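Local structure of glycoside hydrolase family 31 (Trueperella pyogenes, 5I0F) at residues Gln217-Gly223 / Phe655-Asp660. The protein probably degrades cycloalternan by cleaving its alpha-glucosidic bonds through a covalent glycosyl-enzyme intermediate, as a retaining family 31 glycoside hydrolase. Sequence-based numbering, arbitrary orientation.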
loop_
_atom_site.group_PDB
_atom_site.type_symbol
_atom_site.label_atom_id
_atom_site.label_comp_id
_atom_site.label_asym_id
_atom_site.label_seq_id
_atom_site.Cartn_x
_atom_site.Cartn_y
_atom_site.Cartn_z
ATOM N N GLN A 217 -13.626 -11.961 -5.868
ATOM C CA GLN A 217 -14.458 -13.156 -5.902
ATOM C C GLN A 217 -15.874 -12.769 -5.523
ATOM O O GLN A 217 -16.098 -11.782 -4.806
ATOM C CB GLN A 217 -13.892 -14.281 -5.025
ATOM C CG GLN A 217 -13.751 -14.008 -3.551
ATOM C CD GLN A 217 -12.305 -14.208 -3.079
ATOM O OE1 GLN A 217 -11.821 -15.335 -2.940
ATOM N NE2 GLN A 217 -11.608 -13.104 -2.849
ATOM N N VAL A 218 -16.825 -13.528 -6.055
ATOM C CA VAL A 218 -18.238 -13.239 -5.889
ATOM C C VAL A 218 -18.850 -14.517 -5.360
ATOM O O VAL A 218 -18.775 -15.558 -6.014
ATOM C CB VAL A 218 -18.893 -12.822 -7.208
ATOM C CG1 VAL A 218 -20.355 -12.461 -6.971
ATOM C CG2 VAL A 218 -18.155 -11.656 -7.875
ATOM N N VAL A 219 -19.427 -14.445 -4.166
ATOM C CA VAL A 219 -19.793 -15.645 -3.410
ATOM C C VAL A 219 -21.276 -15.582 -3.089
ATOM O O VAL A 219 -21.740 -14.577 -2.566
ATOM C CB VAL A 219 -18.969 -15.759 -2.106
ATOM C CG1 VAL A 219 -19.254 -17.079 -1.401
ATOM C CG2 VAL A 219 -17.487 -15.646 -2.428
ATOM N N ASN A 220 -22.014 -16.646 -3.416
ATOM C CA ASN A 220 -23.454 -16.713 -3.110
ATOM C C ASN A 220 -23.681 -17.386 -1.764
ATOM O O ASN A 220 -22.733 -17.830 -1.123
ATOM C CB ASN A 220 -24.265 -17.335 -4.263
ATOM C CG ASN A 220 -24.149 -18.854 -4.370
ATOM O OD1 ASN A 220 -23.737 -19.563 -3.444
ATOM N ND2 ASN A 220 -24.583 -19.371 -5.509
ATOM N N GLU A 221 -24.931 -17.461 -1.347
ATOM C CA GLU A 221 -25.264 -17.962 -0.016
ATOM C C GLU A 221 -25.584 -19.452 -0.001
ATOM O O GLU A 221 -25.951 -19.989 1.043
ATOM C CB GLU A 221 -26.390 -17.107 0.579
ATOM C CG GLU A 221 -25.875 -15.709 0.899
ATOM C CD GLU A 221 -26.899 -14.781 1.523
ATOM O OE1 GLU A 221 -28.062 -15.170 1.633
ATOM O OE2 GLU A 221 -26.523 -13.645 1.897
ATOM N N ALA A 222 -25.430 -20.094 -1.153
ATOM C CA ALA A 222 -25.404 -21.550 -1.305
ATOM C C ALA A 222 -23.993 -22.137 -1.243
ATOM O O ALA A 222 -23.843 -23.350 -1.298
ATOM C CB ALA A 222 -26.030 -21.928 -2.628
ATOM N N GLY A 223 -22.963 -21.299 -1.171
ATOM C CA GLY A 223 -21.578 -21.770 -1.126
ATOM C C GLY A 223 -20.839 -21.855 -2.463
ATOM O O GLY A 223 -19.760 -22.423 -2.530
ATOM N N PHE A 655 -16.169 -17.155 4.659
ATOM C CA PHE A 655 -16.760 -17.735 3.459
ATOM C C PHE A 655 -15.915 -18.833 2.825
ATOM O O PHE A 655 -16.455 -19.612 2.059
ATOM C CB PHE A 655 -17.169 -16.659 2.421
ATOM C CG PHE A 655 -16.020 -16.006 1.701
ATOM C CD1 PHE A 655 -15.440 -16.611 0.599
ATOM C CD2 PHE A 655 -15.572 -14.754 2.071
ATOM C CE1 PHE A 655 -14.406 -15.999 -0.089
ATOM C CE2 PHE A 655 -14.526 -14.138 1.397
ATOM C CZ PHE A 655 -13.947 -14.756 0.306
ATOM N N TYR A 656 -14.611 -18.909 3.122
ATOM C CA TYR A 656 -13.785 -19.971 2.527
ATOM C C TYR A 656 -14.221 -21.370 2.984
ATOM O O TYR A 656 -14.238 -22.291 2.181
ATOM C CB TYR A 656 -12.266 -19.752 2.769
ATOM C CG TYR A 656 -11.752 -18.664 1.872
ATOM C CD1 TYR A 656 -11.537 -18.897 0.517
ATOM C CD2 TYR A 656 -11.557 -17.378 2.353
ATOM C CE1 TYR A 656 -11.106 -17.878 -0.327
ATOM C CE2 TYR A 656 -11.125 -16.341 1.519
ATOM C CZ TYR A 656 -10.912 -16.593 0.183
ATOM O OH TYR A 656 -10.497 -15.569 -0.643
ATOM N N ASP A 657 -14.574 -21.510 4.258
ATOM C CA ASP A 657 -14.946 -22.801 4.820
ATOM C C ASP A 657 -16.437 -22.892 5.155
ATOM O O ASP A 657 -16.911 -23.997 5.390
ATOM C CB ASP A 657 -14.124 -23.092 6.092
ATOM C CG ASP A 657 -12.609 -23.036 5.863
ATOM O OD1 ASP A 657 -12.145 -23.562 4.830
ATOM O OD2 ASP A 657 -11.878 -22.476 6.730
ATOM N N HIS A 658 -17.166 -21.768 5.193
ATOM C CA HIS A 658 -18.573 -21.745 5.639
ATOM C C HIS A 658 -19.500 -20.914 4.740
ATOM O O HIS A 658 -20.489 -20.363 5.223
ATOM C CB HIS A 658 -18.663 -21.242 7.095
ATOM C CG HIS A 658 -17.762 -21.976 8.037
ATOM N ND1 HIS A 658 -16.557 -21.465 8.464
ATOM C CD2 HIS A 658 -17.862 -23.208 8.585
ATOM C CE1 HIS A 658 -15.962 -22.342 9.257
ATOM N NE2 HIS A 658 -16.736 -23.407 9.346
ATOM N N ALA A 659 -19.242 -20.887 3.430
ATOM C CA ALA A 659 -20.049 -20.060 2.498
ATOM C C ALA A 659 -21.509 -20.483 2.323
ATOM O O ALA A 659 -22.313 -19.700 1.830
ATOM C CB ALA A 659 -19.388 -19.989 1.123
ATOM N N ASP A 660 -21.868 -21.707 2.693
ATOM C CA ASP A 660 -23.285 -22.096 2.622
ATOM C C ASP A 660 -24.128 -21.608 3.832
ATOM O O ASP A 660 -25.310 -21.902 3.919
ATOM C CB ASP A 660 -23.428 -23.609 2.384
ATOM C CG ASP A 660 -22.879 -24.435 3.513
ATOM O OD1 ASP A 660 -22.351 -23.862 4.493
ATOM O OD2 ASP A 660 -22.960 -25.677 3.413
HETATM O O HOH W 1 -27.418 -21.885 2.026
#
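Val219 and Gln217, alternate residues on one side of strand 212-219, pack against the short, weakly bonded helix around 655-658 and the loop after it. The tight part lies here: Val219 sets CG2 3.8 Å from Phe655 CD1, while its other methyl, CG1, sits 3.9 Å from Ala659 CB. That Ala659 methyl lies between Val219 CG1 and Gly223 CA, the latter only 3.6 Å away. On the other side of Val219, the CD of Gln217 meets the rim of the Phe655 ring at CZ, 3.8 Å away and near the ring plane. A bend at chi2 (-123°) turns the Gln217 amide toward Tyr656, whose OH donates a short but weak hydrogen bond to OE1 (2.7 Å); amide and phenol planes stand almost perpendicular, 84° apart. NE2 is held from elsewhere, by the carbonyls of Val176 and Ala552, so the buried amide has both ends engaged. The packing gives way to solvent at Glu221 and Asp660, where a water bridges the two segments, donating to Glu221 O (2.6 Å) and to Asp660 O (2.8 Å). This is peripheral interdomain packing: a beta-strand end and its following turn dock on the C-terminal domain of a family 31 glycoside hydrolase.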